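Local coordinates for CRISPR-associated protein CasA/Cse1 (Thermus thermophilus, PDB 4AN8), which forms part of the Cascade ribonucleoprotein complex of the type I-E CRISPR system, which probably targets invading nucleic acids with the help of CRISPR RNA, at residues L61-S69 against F86-L95; P366-N377 against F444-L454. One frame throughout, in Å; residues are numbered along the deposited sequence.

Contact 1 of 2, residues L61-S69 against F86-L95; sequences LAVLHRALS and FPQDPIRDYL
Ala-67 and Tyr-94 bring the two backbones closest, their CA atoms 5.2 Å apart, where the C-terminal end of one helix leans on the next but one in the chain. The axes of 61-67 and 88-95 approach to 9.3 Å and cross at 107°, a steep crossing that limits the close backbone approach to the region of Ala-67 and Tyr-94. The alanine methyl lets the helices come near: Ala-67 CB sits 3.4 Å from Tyr-94 CB. Tyr-94 lays its ring across the first helix, one face over Ala-67 N and its hydroxyl end beside Arg-66 CB. The ring reaches there because chi1 (-171°) turns CG away from the backbone N.

Toward the start of segment 86-95, Leu-64 and Leu-68, one helical turn apart, pack between Phe-86 and the second helix. Leu-64 CD2 stands almost exactly above the middle of the Phe-86 ring, 3.7 Å from its centroid and 4° off the normal, a CH-pi contact; the same methyl also meets Ile-91 CD1. Leu-68 splits its branches, CD1 going to Phe-86 and CD2 to Pro-90 CB at 3.8 Å. On the other flank Val-63 CG1 touches Leu-95 CD2. Polar linkage between the segments is indirect: one water donates to both Ala-67 O and Pro-90 O. The first helix ends in a Schellman motif with Ser-69, of positive phi, as C-prime residue.

Polar tips of the pair lead to a neighbouring loop, where Arg-66 forms a salt bridge with Glu-220 and Tyr-94 OH bonds to Trp-219 and Glu-220. Helix 199-206 packs on Leu-64 and Phe-86, and helix 32-37 touches Val-63, Leu-64 and Ile-91, setting this crossing within a cluster of helices.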
# COMPACT_ATOMS: atom_id res chain seq x y z
N LEU A 61 5.97 -4.30 -12.84
CA LEU A 61 5.49 -3.14 -13.59
C LEU A 61 6.64 -2.30 -14.18
O LEU A 61 6.54 -1.83 -15.31
CB LEU A 61 4.62 -2.26 -12.71
CG LEU A 61 3.31 -2.94 -12.31
CD1 LEU A 61 2.72 -2.27 -11.03
CD2 LEU A 61 2.32 -2.90 -13.47
N ALA A 62 7.71 -2.11 -13.41
CA ALA A 62 8.87 -1.38 -13.90
C ALA A 62 9.37 -2.08 -15.16
O ALA A 62 9.55 -1.44 -16.19
CB ALA A 62 9.99 -1.34 -12.84
N VAL A 63 9.59 -3.39 -15.06
CA VAL A 63 10.05 -4.14 -16.21
C VAL A 63 9.10 -4.02 -17.41
O VAL A 63 9.55 -3.78 -18.53
CB VAL A 63 10.31 -5.63 -15.88
CG1 VAL A 63 10.67 -6.36 -17.14
CG2 VAL A 63 11.44 -5.76 -14.84
N LEU A 64 7.80 -4.18 -17.18
CA LEU A 64 6.81 -4.09 -18.26
C LEU A 64 6.82 -2.74 -18.95
O LEU A 64 6.83 -2.68 -20.18
CB LEU A 64 5.40 -4.36 -17.74
CG LEU A 64 5.08 -5.84 -17.48
CD1 LEU A 64 3.83 -6.03 -16.62
CD2 LEU A 64 4.98 -6.60 -18.83
N HIS A 65 6.79 -1.67 -18.18
CA HIS A 65 6.78 -0.33 -18.75
C HIS A 65 7.99 -0.08 -19.65
O HIS A 65 7.87 0.55 -20.68
CB HIS A 65 6.74 0.73 -17.66
CG HIS A 65 5.38 0.93 -17.06
ND1 HIS A 65 4.23 0.94 -17.81
CD2 HIS A 65 5.00 1.12 -15.77
CE1 HIS A 65 3.20 1.18 -17.02
NE2 HIS A 65 3.64 1.30 -15.78
N ARG A 66 9.16 -0.55 -19.24
CA ARG A 66 10.34 -0.28 -20.01
C ARG A 66 10.40 -1.21 -21.22
O ARG A 66 10.64 -0.77 -22.33
CB ARG A 66 11.59 -0.44 -19.14
CG ARG A 66 11.60 0.50 -17.95
CD ARG A 66 11.54 1.95 -18.43
NE ARG A 66 12.78 2.35 -19.09
CZ ARG A 66 13.00 3.57 -19.56
NH1 ARG A 66 12.05 4.50 -19.44
NH2 ARG A 66 14.16 3.86 -20.14
N ALA A 67 10.14 -2.50 -21.00
CA ALA A 67 10.19 -3.47 -22.09
C ALA A 67 9.17 -3.17 -23.17
O ALA A 67 9.47 -3.36 -24.34
CB ALA A 67 10.01 -4.87 -21.57
N LEU A 68 7.99 -2.69 -22.80
CA LEU A 68 6.93 -2.40 -23.77
C LEU A 68 6.92 -0.92 -24.15
O LEU A 68 6.14 -0.49 -24.99
CB LEU A 68 5.56 -2.82 -23.23
CG LEU A 68 5.48 -4.28 -22.79
CD1 LEU A 68 4.16 -4.61 -22.13
CD2 LEU A 68 5.72 -5.20 -23.99
N SER A 69 7.75 -0.13 -23.49
CA SER A 69 7.84 1.28 -23.80
C SER A 69 6.46 1.92 -23.80
O SER A 69 6.13 2.72 -24.66
CB SER A 69 8.52 1.44 -25.16
OG SER A 69 9.06 2.73 -25.28
N PHE A 86 0.72 -10.44 -22.63
CA PHE A 86 1.57 -9.35 -23.10
C PHE A 86 2.31 -9.77 -24.37
O PHE A 86 2.54 -10.97 -24.58
CB PHE A 86 2.66 -9.00 -22.07
CG PHE A 86 2.14 -8.54 -20.76
CD1 PHE A 86 1.46 -7.34 -20.64
CD2 PHE A 86 2.34 -9.31 -19.62
CE1 PHE A 86 0.99 -6.92 -19.43
CE2 PHE A 86 1.86 -8.89 -18.40
CZ PHE A 86 1.18 -7.70 -18.30
N PRO A 87 2.72 -8.79 -25.18
CA PRO A 87 3.69 -9.05 -26.25
C PRO A 87 4.93 -9.72 -25.67
O PRO A 87 5.53 -9.18 -24.73
CB PRO A 87 4.04 -7.65 -26.75
CG PRO A 87 2.82 -6.87 -26.51
CD PRO A 87 2.24 -7.40 -25.21
N GLN A 88 5.29 -10.88 -26.21
CA GLN A 88 6.33 -11.72 -25.62
C GLN A 88 7.74 -11.33 -26.04
O GLN A 88 8.67 -11.37 -25.24
CB GLN A 88 6.09 -13.17 -25.99
CG GLN A 88 4.68 -13.60 -25.74
CD GLN A 88 4.53 -14.34 -24.44
OE1 GLN A 88 5.11 -15.41 -24.24
NE2 GLN A 88 3.73 -13.77 -23.53
N ASP A 89 7.89 -10.98 -27.31
CA ASP A 89 9.21 -10.69 -27.86
C ASP A 89 9.85 -9.45 -27.25
O ASP A 89 11.01 -9.50 -26.84
CB ASP A 89 9.15 -10.59 -29.39
CG ASP A 89 9.43 -11.93 -30.08
OD1 ASP A 89 9.63 -12.96 -29.38
OD2 ASP A 89 9.44 -11.95 -31.34
N PRO A 90 9.10 -8.34 -27.18
CA PRO A 90 9.64 -7.17 -26.48
C PRO A 90 10.10 -7.53 -25.06
O PRO A 90 11.17 -7.09 -24.64
CB PRO A 90 8.43 -6.23 -26.40
CG PRO A 90 7.59 -6.63 -27.59
CD PRO A 90 7.73 -8.11 -27.68
N ILE A 91 9.33 -8.33 -24.35
CA ILE A 91 9.72 -8.72 -23.00
C ILE A 91 11.01 -9.58 -23.00
O ILE A 91 11.94 -9.32 -22.23
CB ILE A 91 8.55 -9.41 -22.26
CG1 ILE A 91 7.47 -8.37 -21.95
CG2 ILE A 91 9.06 -10.13 -20.98
CD1 ILE A 91 6.18 -8.98 -21.44
N ARG A 92 11.05 -10.60 -23.85
CA ARG A 92 12.26 -11.40 -23.99
C ARG A 92 13.47 -10.56 -24.39
O ARG A 92 14.54 -10.70 -23.81
CB ARG A 92 12.06 -12.51 -25.01
CG ARG A 92 11.14 -13.60 -24.56
CD ARG A 92 11.19 -14.76 -25.55
NE ARG A 92 9.96 -15.54 -25.54
CZ ARG A 92 9.74 -16.55 -24.71
NH1 ARG A 92 10.66 -16.90 -23.83
NH2 ARG A 92 8.59 -17.22 -24.77
N ASP A 93 13.32 -9.69 -25.38
CA ASP A 93 14.42 -8.83 -25.78
C ASP A 93 14.94 -7.96 -24.63
O ASP A 93 16.14 -7.92 -24.37
CB ASP A 93 14.04 -7.97 -26.99
CG ASP A 93 13.85 -8.80 -28.26
OD1 ASP A 93 14.35 -9.95 -28.32
OD2 ASP A 93 13.20 -8.29 -29.20
N TYR A 94 14.04 -7.26 -23.96
CA TYR A 94 14.43 -6.43 -22.82
C TYR A 94 15.14 -7.25 -21.74
O TYR A 94 16.21 -6.86 -21.28
CB TYR A 94 13.20 -5.72 -22.25
CG TYR A 94 13.55 -4.69 -21.20
CD1 TYR A 94 13.64 -5.05 -19.86
CD2 TYR A 94 13.78 -3.37 -21.55
CE1 TYR A 94 13.96 -4.13 -18.90
CE2 TYR A 94 14.09 -2.43 -20.59
CZ TYR A 94 14.18 -2.82 -19.25
OH TYR A 94 14.50 -1.91 -18.28
N LEU A 95 14.58 -8.39 -21.37
CA LEU A 95 15.21 -9.24 -20.34
C LEU A 95 16.60 -9.79 -20.75
O LEU A 95 17.51 -9.93 -19.91
CB LEU A 95 14.27 -10.38 -19.97
CG LEU A 95 13.02 -9.96 -19.18
CD1 LEU A 95 12.19 -11.16 -18.77
CD2 LEU A 95 13.40 -9.12 -17.95
O HOH W 1 11.90 -4.33 -25.57

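Contact 2 of 2, residues P366-N377 against F444-L454; sequences PSGLLTPKAEEN and FFARVEEEASL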
# COMPACT_ATOMS: atom_id res chain seq x y z
N PRO A 366 -16.00 -0.76 -7.41
CA PRO A 366 -17.32 -0.56 -8.04
C PRO A 366 -17.18 -0.02 -9.46
O PRO A 366 -16.35 0.85 -9.67
CB PRO A 366 -17.98 0.48 -7.14
CG PRO A 366 -17.17 0.44 -5.83
CD PRO A 366 -15.78 0.12 -6.26
N SER A 367 -17.99 -0.49 -10.40
CA SER A 367 -17.81 -0.13 -11.80
C SER A 367 -17.89 1.37 -12.10
O SER A 367 -17.14 1.88 -12.93
CB SER A 367 -18.79 -0.91 -12.68
OG SER A 367 -20.11 -0.80 -12.19
N GLY A 368 -18.80 2.07 -11.44
CA GLY A 368 -19.00 3.48 -11.74
C GLY A 368 -18.47 4.41 -10.66
O GLY A 368 -18.98 5.51 -10.47
N LEU A 369 -17.42 3.97 -9.98
CA LEU A 369 -16.93 4.66 -8.79
C LEU A 369 -16.63 6.12 -9.09
O LEU A 369 -17.00 7.01 -8.31
CB LEU A 369 -15.71 3.94 -8.19
CG LEU A 369 -15.02 4.69 -7.05
CD1 LEU A 369 -15.97 4.77 -5.86
CD2 LEU A 369 -13.69 4.07 -6.65
N LEU A 370 -15.99 6.40 -10.22
CA LEU A 370 -15.56 7.77 -10.50
C LEU A 370 -16.53 8.62 -11.34
O LEU A 370 -16.11 9.51 -12.06
CB LEU A 370 -14.15 7.80 -11.10
CG LEU A 370 -13.00 7.35 -10.19
CD1 LEU A 370 -11.65 7.55 -10.85
CD2 LEU A 370 -13.02 8.08 -8.86
N THR A 371 -17.82 8.33 -11.23
CA THR A 371 -18.86 9.18 -11.83
C THR A 371 -19.37 10.16 -10.77
O THR A 371 -19.24 9.91 -9.58
CB THR A 371 -20.04 8.34 -12.35
OG1 THR A 371 -20.64 7.64 -11.26
CG2 THR A 371 -19.55 7.31 -13.38
N PRO A 372 -19.96 11.30 -11.20
CA PRO A 372 -20.48 12.33 -10.28
C PRO A 372 -21.51 11.80 -9.28
O PRO A 372 -21.53 12.21 -8.13
CB PRO A 372 -21.13 13.35 -11.22
CG PRO A 372 -20.37 13.21 -12.49
CD PRO A 372 -20.04 11.74 -12.61
N LYS A 373 -22.38 10.90 -9.74
CA LYS A 373 -23.41 10.37 -8.86
C LYS A 373 -22.78 9.49 -7.78
O LYS A 373 -23.00 9.72 -6.59
CB LYS A 373 -24.46 9.59 -9.67
CG LYS A 373 -25.40 8.70 -8.86
CD LYS A 373 -25.95 9.39 -7.60
CE LYS A 373 -26.87 10.55 -7.93
NZ LYS A 373 -27.50 11.11 -6.69
N ALA A 374 -22.00 8.49 -8.19
CA ALA A 374 -21.29 7.66 -7.23
C ALA A 374 -20.44 8.52 -6.29
O ALA A 374 -20.45 8.31 -5.08
CB ALA A 374 -20.43 6.62 -7.95
N GLU A 375 -19.72 9.50 -6.82
CA GLU A 375 -18.88 10.33 -5.96
C GLU A 375 -19.75 11.07 -4.96
O GLU A 375 -19.40 11.21 -3.79
CB GLU A 375 -17.99 11.28 -6.77
CG GLU A 375 -16.90 10.54 -7.55
CD GLU A 375 -15.91 11.45 -8.27
OE1 GLU A 375 -15.84 12.66 -7.96
OE2 GLU A 375 -15.19 10.94 -9.14
N GLU A 376 -20.91 11.52 -5.43
CA GLU A 376 -21.87 12.24 -4.60
C GLU A 376 -22.36 11.33 -3.49
O GLU A 376 -22.38 11.72 -2.32
CB GLU A 376 -23.05 12.72 -5.46
CG GLU A 376 -24.34 12.97 -4.70
CD GLU A 376 -25.53 13.18 -5.63
OE1 GLU A 376 -25.37 13.84 -6.68
OE2 GLU A 376 -26.63 12.67 -5.32
N ASN A 377 -22.75 10.11 -3.85
CA ASN A 377 -23.19 9.14 -2.85
C ASN A 377 -22.12 8.84 -1.81
O ASN A 377 -22.42 8.74 -0.61
CB ASN A 377 -23.65 7.84 -3.52
CG ASN A 377 -24.96 8.00 -4.23
OD1 ASN A 377 -25.76 8.87 -3.88
ND2 ASN A 377 -25.20 7.18 -5.24
N PHE A 444 -22.03 -1.53 1.03
CA PHE A 444 -22.39 -0.22 0.50
C PHE A 444 -21.49 0.15 -0.69
O PHE A 444 -21.98 0.55 -1.75
CB PHE A 444 -22.27 0.85 1.59
CG PHE A 444 -22.24 2.24 1.04
CD1 PHE A 444 -23.43 2.90 0.71
CD2 PHE A 444 -21.04 2.88 0.81
CE1 PHE A 444 -23.41 4.18 0.18
CE2 PHE A 444 -21.00 4.15 0.29
CZ PHE A 444 -22.18 4.80 -0.04
N PHE A 445 -20.17 0.01 -0.51
CA PHE A 445 -19.20 0.47 -1.50
C PHE A 445 -19.44 -0.17 -2.86
O PHE A 445 -19.41 0.50 -3.89
CB PHE A 445 -17.76 0.21 -1.05
CG PHE A 445 -16.73 1.05 -1.78
CD1 PHE A 445 -16.90 2.43 -1.91
CD2 PHE A 445 -15.58 0.47 -2.31
CE1 PHE A 445 -15.95 3.20 -2.56
CE2 PHE A 445 -14.63 1.25 -2.96
CZ PHE A 445 -14.82 2.62 -3.08
N ALA A 446 -19.69 -1.48 -2.85
CA ALA A 446 -19.99 -2.16 -4.10
C ALA A 446 -21.21 -1.57 -4.83
O ALA A 446 -21.35 -1.73 -6.04
CB ALA A 446 -20.17 -3.66 -3.85
N ARG A 447 -22.09 -0.87 -4.10
CA ARG A 447 -23.30 -0.33 -4.74
C ARG A 447 -23.32 1.20 -4.79
O ARG A 447 -24.38 1.82 -4.90
CB ARG A 447 -24.56 -0.86 -4.04
CG ARG A 447 -24.63 -2.38 -3.99
CD ARG A 447 -25.94 -2.86 -3.37
NE ARG A 447 -25.78 -4.15 -2.70
CZ ARG A 447 -26.75 -4.78 -2.04
NH1 ARG A 447 -27.97 -4.25 -1.98
NH2 ARG A 447 -26.51 -5.95 -1.46
N VAL A 448 -22.15 1.81 -4.74
CA VAL A 448 -22.07 3.26 -4.60
C VAL A 448 -22.74 4.02 -5.75
O VAL A 448 -23.12 5.17 -5.60
CB VAL A 448 -20.59 3.74 -4.37
CG1 VAL A 448 -19.82 3.78 -5.68
CG2 VAL A 448 -20.57 5.09 -3.66
N GLU A 449 -22.88 3.37 -6.90
CA GLU A 449 -23.48 4.02 -8.07
C GLU A 449 -24.99 4.22 -7.90
O GLU A 449 -25.53 5.28 -8.22
CB GLU A 449 -23.20 3.22 -9.34
CG GLU A 449 -21.73 3.02 -9.65
CD GLU A 449 -21.18 1.66 -9.17
OE1 GLU A 449 -21.74 1.08 -8.20
OE2 GLU A 449 -20.18 1.18 -9.78
N GLU A 450 -25.67 3.18 -7.42
CA GLU A 450 -27.12 3.20 -7.20
C GLU A 450 -27.57 4.22 -6.17
O GLU A 450 -26.95 4.35 -5.12
CB GLU A 450 -27.57 1.81 -6.75
CG GLU A 450 -27.18 0.72 -7.71
CD GLU A 450 -27.12 -0.65 -7.07
OE1 GLU A 450 -28.01 -0.97 -6.25
OE2 GLU A 450 -26.16 -1.39 -7.38
N GLU A 451 -28.65 4.93 -6.48
CA GLU A 451 -29.28 5.87 -5.54
C GLU A 451 -29.73 5.17 -4.27
O GLU A 451 -29.59 5.69 -3.16
CB GLU A 451 -30.48 6.54 -6.19
CG GLU A 451 -30.19 7.24 -7.51
CD GLU A 451 -31.45 7.77 -8.16
OE1 GLU A 451 -32.53 7.23 -7.88
OE2 GLU A 451 -31.35 8.74 -8.95
N ALA A 452 -30.29 3.97 -4.43
CA ALA A 452 -30.78 3.16 -3.32
C ALA A 452 -29.75 2.98 -2.20
O ALA A 452 -30.10 2.67 -1.06
CB ALA A 452 -31.21 1.78 -3.84
N SER A 453 -28.47 3.16 -2.52
CA SER A 453 -27.39 2.72 -1.64
C SER A 453 -27.27 3.53 -0.34
O SER A 453 -26.89 2.99 0.68
CB SER A 453 -26.05 2.71 -2.38
OG SER A 453 -25.67 4.03 -2.73
N LEU A 454 -27.60 4.82 -0.39
CA LEU A 454 -27.57 5.64 0.82
C LEU A 454 -28.47 5.05 1.88
O LEU A 454 -28.13 5.06 3.07
CB LEU A 454 -28.03 7.07 0.54
CG LEU A 454 -26.98 8.10 0.13
CD1 LEU A 454 -25.62 7.81 0.76
CD2 LEU A 454 -26.91 8.18 -1.39
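Residues 366-377 and 444-454 meet in a contact between two type I beta turns, Pro-366 to Leu-369 and Gly-368 to Thr-371, that lead into helix 372-403, and the loop joining helices 429-446 and 453-476. It lies where these three helices, which pack together in the C-terminal helical part, begin or end.

Apolar side chains pack beside the polar bonds. Pro-366 CG lies over one face of the Phe-445 ring, 3.9 Å from its centroid, a CH-pi contact, and Leu-369 CD1 reaches the same ring at CE1. Val-448 CG1 packs against Ala-374 CB at 3.7 Å and also touches Leu-369. Beyond the segments, Phe-441 stacks on Phe-445, and Phe-307 meets it at an inclined angle.

Glu-449 bends at chi2 (97°) and carries OE2 to the turn. Its bond from Gly-368 N is modelled too short to be trusted in detail. Ser-367 OG donates to OE2 from above the carboxylate plane at 3.1 Å, but Ser-367 is poorly ordered and this bond is less sure. Asn-377 ND2 donates to Val-448 O over 2.9 Å, the acceptor lying in its amide plane, and Ala-374 CA makes a CA-H...O contact with the same oxygen. Within 366-377, Thr-371 OG1 bonds to Gly-368 O at 2.8 Å and, as N-cap, weakly accepts from Ala-374 N.

Glu-449 OE2 thus points into the turn, its exact bonding less certain. The firmer polar tie is the asparagine amide: its bond to Val-448 O, of normal length and nearly straight (168°), holds the loop to the first turns of helix 372-403.

Overall arrangement
From the N terminus, the chain first closes contact 1: helix 50-67 is followed by helix 74-83, and helix 88-98 then crosses the end of the first, completing a loop of 16 residues between the segments. The chain then runs through the strands and helices of the middle of the protein, including strands 342-351 and 354-364, before contact 2 opens. Contact 2 spans 66 mostly helical residues, joining the start of helix 372-403 to the junction of helices 429-446 and 453-476. The two loops follow in series, neither nested nor crossed. Their centres lie 36 Å apart and their nearest atoms about 17 Å, so each ties a separate helical region.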